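PDB 6IA8: histone acetyltransferase, ELP3 family, which catalyses formation of 5-(carboxymethyl)uridine at wobble position 34 of tRNA from acetyl-CoA, using S-adenosyl-L-methionine and a [4Fe-4S] cluster. Local coordinates for residues Ile190-Asp195 with Val213-Gln218; Lys250-Leu255 with Pro282-Ile287; Cys290-Gly295 with Gly305-Tyr310. All blocks are in the same frame, centred on the assembly; numbering follows the deposited sequence. Where two conformers were deposited one is given.

Contact 1: residues Ile190-Asp195 with Val213-Gln218; sequences IETRPD and VELGVQ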
# COMPACT_ATOMS: atom_id res chain seq x y z
N ILE A 190 -3.84 7.48 0.40
CA ILE A 190 -5.10 8.03 0.88
C ILE A 190 -6.00 6.86 1.27
O ILE A 190 -6.18 5.93 0.49
CB ILE A 190 -5.77 8.92 -0.17
CG1 ILE A 190 -4.86 10.11 -0.48
CG2 ILE A 190 -7.13 9.47 0.35
CD1 ILE A 190 -5.41 11.02 -1.51
N GLU A 191 -6.51 6.89 2.49
CA GLU A 191 -7.46 5.87 2.93
C GLU A 191 -8.86 6.36 2.63
O GLU A 191 -9.17 7.54 2.83
CB GLU A 191 -7.30 5.60 4.43
CG GLU A 191 -5.88 5.27 4.85
CD GLU A 191 -5.77 4.90 6.32
OE1 GLU A 191 -6.71 5.20 7.09
OE2 GLU A 191 -4.76 4.29 6.70
N THR A 192 -9.71 5.45 2.15
CA THR A 192 -11.07 5.88 1.82
C THR A 192 -12.05 4.73 1.90
O THR A 192 -11.68 3.57 1.79
CB THR A 192 -11.14 6.49 0.41
OG1 THR A 192 -12.42 7.14 0.20
CG2 THR A 192 -10.94 5.39 -0.65
N ARG A 193 -13.32 5.08 2.12
CA ARG A 193 -14.38 4.08 2.06
C ARG A 193 -14.63 3.71 0.60
O ARG A 193 -14.50 4.57 -0.28
CB ARG A 193 -15.68 4.61 2.68
CG ARG A 193 -15.53 5.11 4.11
CD ARG A 193 -16.89 5.49 4.69
NE ARG A 193 -16.77 6.17 5.98
CZ ARG A 193 -17.78 6.34 6.83
NH1 ARG A 193 -17.57 6.96 7.98
NH2 ARG A 193 -18.98 5.87 6.53
N PRO A 194 -14.94 2.45 0.31
CA PRO A 194 -15.10 2.05 -1.10
C PRO A 194 -16.12 2.87 -1.86
O PRO A 194 -15.96 3.03 -3.08
CB PRO A 194 -15.54 0.59 -1.00
CG PRO A 194 -14.95 0.11 0.32
CD PRO A 194 -15.08 1.31 1.23
N ASP A 195 -17.16 3.40 -1.21
CA ASP A 195 -18.17 4.19 -1.91
C ASP A 195 -17.78 5.65 -2.07
O ASP A 195 -18.54 6.41 -2.68
CB ASP A 195 -19.52 4.08 -1.20
CG ASP A 195 -19.45 4.45 0.27
OD1 ASP A 195 -18.41 4.17 0.92
OD2 ASP A 195 -20.44 5.01 0.79
N VAL A 213 -4.12 3.95 -2.91
CA VAL A 213 -5.42 4.13 -2.28
C VAL A 213 -5.76 2.88 -1.47
O VAL A 213 -5.69 1.76 -1.99
CB VAL A 213 -6.53 4.43 -3.30
CG1 VAL A 213 -7.91 4.52 -2.59
CG2 VAL A 213 -6.26 5.69 -4.05
N GLU A 214 -6.07 3.07 -0.20
CA GLU A 214 -6.43 1.98 0.69
C GLU A 214 -7.94 2.01 0.87
O GLU A 214 -8.48 3.02 1.35
CB GLU A 214 -5.75 2.10 2.05
CG GLU A 214 -6.01 0.88 2.95
CD GLU A 214 -5.60 1.11 4.40
OE1 GLU A 214 -6.48 1.00 5.29
OE2 GLU A 214 -4.41 1.39 4.65
N LEU A 215 -8.62 0.93 0.49
CA LEU A 215 -10.07 0.83 0.56
C LEU A 215 -10.44 0.18 1.88
O LEU A 215 -9.88 -0.86 2.24
CB LEU A 215 -10.61 0.01 -0.62
CG LEU A 215 -10.40 0.63 -2.01
CD1 LEU A 215 -10.87 -0.40 -3.09
CD2 LEU A 215 -11.15 1.94 -2.15
N GLY A 216 -11.38 0.78 2.61
CA GLY A 216 -11.93 0.17 3.80
C GLY A 216 -12.89 -0.96 3.46
O GLY A 216 -14.11 -0.82 3.66
N VAL A 217 -12.37 -2.07 2.93
CA VAL A 217 -13.23 -3.16 2.46
C VAL A 217 -13.89 -3.88 3.63
O VAL A 217 -15.11 -4.11 3.62
CB VAL A 217 -12.41 -4.13 1.60
CG1 VAL A 217 -13.27 -5.30 1.16
CG2 VAL A 217 -11.81 -3.40 0.39
N GLN A 218 -13.09 -4.27 4.64
CA GLN A 218 -13.51 -4.99 5.84
C GLN A 218 -13.92 -6.41 5.50
O GLN A 218 -13.28 -7.34 5.98
CB GLN A 218 -14.64 -4.26 6.54
CG GLN A 218 -14.47 -2.75 6.68
CD GLN A 218 -13.10 -2.32 7.15
OE1 GLN A 218 -12.28 -3.13 7.59
NE2 GLN A 218 -12.84 -1.03 7.04
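E214 O accepts the amide proton of T192 N at 2.8 Å, and E191 CA adds a C-H...O contact to the same oxygen. This ladder joins strands 184-192 and 212-218, the parallel neighbours of a beta-alpha-beta unit of the radical SAM region whose crossover is helix 199-208. E214 N bonds to I190 O at 2.9 Å, and G216 N continues the pattern on T192 O. On one face E191 and E214 run side by side, pointing the same way, with their carboxylate planes 42° apart. Their OE2 atoms come within 3.6 Å, a like-charge approach that the salt bridge from K286 to E214 OE2 probably offsets. An alanine at E191 removes the chain beyond CB, and would probably leave a gap beside the E214 carboxylate. The face of I190, T192, V213 and L215 is mainly apolar; isoleucine, valine and leucine suit its burial against helices 199-208 and 234-245. T192 puts CG2 3.7 Å from V213 CG1 and also against L215 CD2, while its hydroxyl may bond weakly to Y196 O. Past the strand end P194, a rigid ring with no N-H to satisfy, sets CD 3.4 Å from G216 O.

Contact 2: residues Lys250-Leu255 with Pro282-Ile287; sequences KVSYHL and PDMVKI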
# COMPACT_ATOMS: atom_id res chain seq x y z
N LYS A 250 -1.98 2.15 -7.04
CA LYS A 250 -1.87 0.98 -6.19
C LYS A 250 -3.10 0.87 -5.31
O LYS A 250 -3.62 1.87 -4.80
CB LYS A 250 -0.62 1.08 -5.31
CG LYS A 250 0.69 1.05 -6.21
CD LYS A 250 1.95 1.48 -5.41
CE LYS A 250 2.20 2.98 -5.56
NZ LYS A 250 2.13 3.48 -6.96
N VAL A 251 -3.50 -0.37 -5.07
CA VAL A 251 -4.74 -0.67 -4.38
C VAL A 251 -4.43 -1.54 -3.18
O VAL A 251 -3.89 -2.64 -3.32
CB VAL A 251 -5.75 -1.36 -5.30
CG1 VAL A 251 -7.02 -1.72 -4.53
CG2 VAL A 251 -6.07 -0.49 -6.51
N SER A 252 -4.81 -1.07 -2.01
CA SER A 252 -4.71 -1.81 -0.77
C SER A 252 -6.10 -2.03 -0.18
O SER A 252 -6.96 -1.15 -0.26
CB SER A 252 -3.84 -1.03 0.25
OG SER A 252 -3.88 -1.64 1.51
N TYR A 253 -6.30 -3.19 0.43
CA TYR A 253 -7.55 -3.53 1.09
C TYR A 253 -7.31 -3.65 2.59
O TYR A 253 -6.44 -4.42 3.02
CB TYR A 253 -8.13 -4.87 0.63
CG TYR A 253 -8.74 -4.98 -0.73
CD1 TYR A 253 -8.80 -3.89 -1.60
CD2 TYR A 253 -9.31 -6.19 -1.14
CE1 TYR A 253 -9.42 -4.01 -2.84
CE2 TYR A 253 -9.91 -6.32 -2.36
CZ TYR A 253 -9.97 -5.25 -3.22
OH TYR A 253 -10.60 -5.48 -4.44
N HIS A 254 -8.08 -2.90 3.39
CA HIS A 254 -8.16 -3.17 4.82
C HIS A 254 -9.21 -4.25 5.04
O HIS A 254 -10.36 -4.09 4.62
CB HIS A 254 -8.49 -1.91 5.61
CG HIS A 254 -8.44 -2.10 7.08
ND1 HIS A 254 -9.51 -2.57 7.81
CD2 HIS A 254 -7.43 -1.92 7.97
CE1 HIS A 254 -9.17 -2.63 9.09
NE2 HIS A 254 -7.91 -2.25 9.21
N LEU A 255 -8.82 -5.36 5.66
CA LEU A 255 -9.69 -6.52 5.84
C LEU A 255 -9.74 -6.91 7.31
O LEU A 255 -8.73 -6.85 8.02
CB LEU A 255 -9.21 -7.72 5.01
CG LEU A 255 -9.12 -7.50 3.51
CD1 LEU A 255 -8.31 -8.59 2.83
CD2 LEU A 255 -10.55 -7.43 2.92
N PRO A 282 -6.03 -7.33 -4.99
CA PRO A 282 -5.35 -6.12 -4.51
C PRO A 282 -3.85 -6.29 -4.53
O PRO A 282 -3.34 -7.41 -4.46
CB PRO A 282 -5.84 -5.98 -3.06
CG PRO A 282 -6.08 -7.41 -2.62
CD PRO A 282 -6.65 -8.10 -3.89
N ASP A 283 -3.15 -5.14 -4.58
CA ASP A 283 -1.69 -5.14 -4.47
C ASP A 283 -1.23 -5.38 -3.04
O ASP A 283 -0.11 -5.86 -2.82
CB ASP A 283 -1.11 -3.81 -4.94
CG ASP A 283 -1.47 -3.47 -6.37
OD1 ASP A 283 -1.26 -4.34 -7.20
OD2 ASP A 283 -1.95 -2.32 -6.62
N MET A 284 -2.03 -4.98 -2.06
CA MET A 284 -1.61 -4.94 -0.68
C MET A 284 -2.84 -5.21 0.16
O MET A 284 -3.96 -4.88 -0.25
CB MET A 284 -0.97 -3.57 -0.35
CG MET A 284 -0.62 -3.34 1.08
SD MET A 284 0.06 -1.68 1.30
CE MET A 284 0.83 -1.34 -0.29
N VAL A 285 -2.64 -5.82 1.33
CA VAL A 285 -3.74 -6.00 2.27
C VAL A 285 -3.25 -5.65 3.66
O VAL A 285 -2.08 -5.90 3.99
CB VAL A 285 -4.29 -7.44 2.25
CG1 VAL A 285 -4.95 -7.76 0.89
CG2 VAL A 285 -3.19 -8.44 2.59
N LYS A 286 -4.14 -5.09 4.48
CA LYS A 286 -3.90 -4.76 5.88
C LYS A 286 -4.93 -5.54 6.67
O LYS A 286 -6.14 -5.37 6.45
CB LYS A 286 -4.04 -3.26 6.10
CG LYS A 286 -3.76 -2.80 7.55
CD LYS A 286 -4.14 -1.33 7.75
CE LYS A 286 -2.94 -0.40 7.72
NZ LYS A 286 -2.50 -0.05 6.35
N ILE A 287 -4.47 -6.49 7.49
CA ILE A 287 -5.34 -7.47 8.13
C ILE A 287 -5.27 -7.30 9.64
O ILE A 287 -4.18 -7.27 10.21
CB ILE A 287 -4.95 -8.91 7.76
CG1 ILE A 287 -4.99 -9.11 6.25
CG2 ILE A 287 -5.90 -9.92 8.46
CD1 ILE A 287 -4.25 -10.38 5.82
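Strands 250-255 and 284-287 run parallel, their axes 4.5 Å apart at the closest and 19° from aligned, S252 pairing with M284. Between them Y253 N bonds to M284 O, K286 N to Y253 O and L255 N to K286 O. Before strand 284-287 begins, V251 O receives D283 N at 2.9 Å and, weakly, M284 N. The side chain of D283 then stands in for a backbone carbonyl: its OD2 takes V251 N at 2.9 Å on the anti side, 19° out of the carboxylate plane. R444 forms a salt bridge with the same oxygen, so an aspartate here ties the start of strand 250-255 to the acetyltransferase domain. P282 lies across Y253, its CB centred over one ring face, 3.8 Å from the centroid, a CH-pi contact. Y253 shares its face with V285, and its hydroxyl bonds to T241. On the opposite face the H254 ring turns its edge to K286, H254 CD2 meeting K286 CD at 3.3 Å, while its ND1 bonds to Q218. The K286 chain turns at chi3 (-101°), carrying CE away from the ring. Such pairing, with helix 264-276 as the crossover, is that of a beta-alpha-beta unit in the partial TIM barrel of radical SAM enzymes.

Contact 3: residues Cys290-Gly295 with Gly305-Tyr310; sequences CLVIEG and GEFKPY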
# COMPACT_ATOMS: atom_id res chain seq x y z
N CYS A 290 -11.38 -8.27 13.91
CA CYS A 290 -12.39 -7.32 14.37
C CYS A 290 -12.37 -7.26 15.89
O CYS A 290 -12.30 -8.30 16.55
CB CYS A 290 -13.76 -7.76 13.85
SG CYS A 290 -15.06 -6.60 14.16
N LEU A 291 -12.40 -6.05 16.43
CA LEU A 291 -12.32 -5.81 17.86
C LEU A 291 -13.59 -5.11 18.33
O LEU A 291 -14.32 -4.51 17.54
CB LEU A 291 -11.11 -4.93 18.23
CG LEU A 291 -9.72 -5.39 17.79
CD1 LEU A 291 -8.72 -4.25 17.93
CD2 LEU A 291 -9.29 -6.61 18.58
N VAL A 292 -13.82 -5.16 19.65
CA VAL A 292 -14.93 -4.47 20.30
C VAL A 292 -14.34 -3.26 21.02
O VAL A 292 -13.64 -3.41 22.03
CB VAL A 292 -15.68 -5.38 21.27
CG1 VAL A 292 -16.78 -4.61 21.98
CG2 VAL A 292 -16.26 -6.59 20.51
N ILE A 293 -14.65 -2.07 20.52
CA ILE A 293 -14.26 -0.82 21.16
C ILE A 293 -15.52 -0.08 21.60
O ILE A 293 -16.46 0.06 20.81
CB ILE A 293 -13.41 0.06 20.21
CG1 ILE A 293 -11.94 -0.39 20.25
CG2 ILE A 293 -13.53 1.52 20.59
CD1 ILE A 293 -11.68 -1.68 19.53
N GLU A 294 -15.52 0.42 22.83
CA GLU A 294 -16.69 1.13 23.35
C GLU A 294 -17.06 2.29 22.43
O GLU A 294 -16.19 2.93 21.83
CB GLU A 294 -16.42 1.64 24.76
N GLY A 295 -18.36 2.54 22.31
CA GLY A 295 -18.86 3.63 21.50
C GLY A 295 -19.05 3.33 20.03
O GLY A 295 -19.37 4.26 19.27
N GLY A 305 -25.22 -9.46 22.84
CA GLY A 305 -24.97 -10.88 22.67
C GLY A 305 -24.96 -11.34 21.24
O GLY A 305 -25.10 -12.54 20.98
N GLU A 306 -24.76 -10.43 20.29
CA GLU A 306 -24.76 -10.75 18.87
C GLU A 306 -23.37 -11.01 18.31
O GLU A 306 -23.24 -11.46 17.17
CB GLU A 306 -25.41 -9.60 18.09
CG GLU A 306 -25.47 -9.81 16.58
CD GLU A 306 -26.30 -8.76 15.87
OE1 GLU A 306 -26.48 -8.87 14.65
OE2 GLU A 306 -26.79 -7.81 16.51
N PHE A 307 -22.32 -10.75 19.08
CA PHE A 307 -20.96 -10.73 18.54
C PHE A 307 -20.00 -11.23 19.60
O PHE A 307 -19.91 -10.64 20.68
CB PHE A 307 -20.60 -9.30 18.08
CG PHE A 307 -19.18 -9.14 17.60
CD1 PHE A 307 -18.58 -10.11 16.84
CD2 PHE A 307 -18.47 -8.00 17.89
CE1 PHE A 307 -17.29 -9.97 16.39
CE2 PHE A 307 -17.17 -7.85 17.45
CZ PHE A 307 -16.58 -8.83 16.69
N LYS A 308 -19.31 -12.33 19.30
CA LYS A 308 -18.19 -12.80 20.09
C LYS A 308 -16.95 -12.69 19.22
O LYS A 308 -16.77 -13.50 18.30
CB LYS A 308 -18.40 -14.25 20.53
N PRO A 309 -16.06 -11.72 19.46
CA PRO A 309 -14.91 -11.54 18.56
C PRO A 309 -13.93 -12.69 18.72
O PRO A 309 -13.94 -13.42 19.72
CB PRO A 309 -14.29 -10.21 19.00
CG PRO A 309 -14.65 -10.13 20.48
CD PRO A 309 -16.03 -10.76 20.59
N TYR A 310 -13.06 -12.82 17.73
CA TYR A 310 -12.01 -13.82 17.78
C TYR A 310 -11.13 -13.59 19.00
O TYR A 310 -10.84 -12.45 19.37
CB TYR A 310 -11.13 -13.73 16.53
CG TYR A 310 -11.67 -14.38 15.26
CD1 TYR A 310 -11.02 -14.22 14.05
CD2 TYR A 310 -12.82 -15.16 15.29
CE1 TYR A 310 -11.50 -14.80 12.90
CE2 TYR A 310 -13.30 -15.76 14.15
CZ TYR A 310 -12.62 -15.58 12.95
OH TYR A 310 -13.09 -16.17 11.80
O HOH W 1 -13.01 -10.89 15.86
O HOH W 2 -10.33 -9.97 18.00
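A Cys sulfur-aromatic contact between C290 and F307 is part of the packing that brings together the segments on either side of helix 297-303, in the C-terminal part of the radical SAM region. C290 SG, anti to its backbone N (chi1 -173°), lies 3.7 Å from F307 CZ and 4.8 Å from the F307 ring centroid, on a line 57° off the ring normal. A thiol suits this buried place, being small and polarisable enough to sit obliquely against an aromatic ring. V292 and F307 meet tip to tip, V292 CG2 coming to 3.4 Å from F307 CE2. The same methyl lies 3.9 Å from P309 CG, so one valine methyl touches both F307 and P309. Within its loop P309 N stands above one face of the F307 ring, offset toward its rim, while P260 touches the phenylalanine from outside the pair. No direct hydrogen bond joins the two segments; two waters bridge them. Water 1 donates to C290 O at 2.8 Å and accepts from Y310 N, and water 2 donates to both C290 O and Y310 O. Apolar side chains and a water-bridged backbone thus join two loops flanking a short helix, beside the antiparallel pair of strands 292-293 and 344-346.

Contacts 1 and 2, with centres 9 Å apart, belong to one parallel sheet, in which strands 212-218 and 250-255 are neighbours. Probable hydrogen bonds join them, from L215 N to S252 O at 2.8 Å and from Q218 N to H254 O at 2.7 Å. The charges of E214 in contact 1 and K286 in contact 2 pair across the intervening strand. At the start of contact 2, the side chain of K250 lies about 3 Å from that of Q445, which probably binds acetyl-CoA, placing this end of the sheet against the acetyltransferase domain. Contact 3 follows contact 2 in the chain but is centred about 23 Å from it, away from the annotated sites.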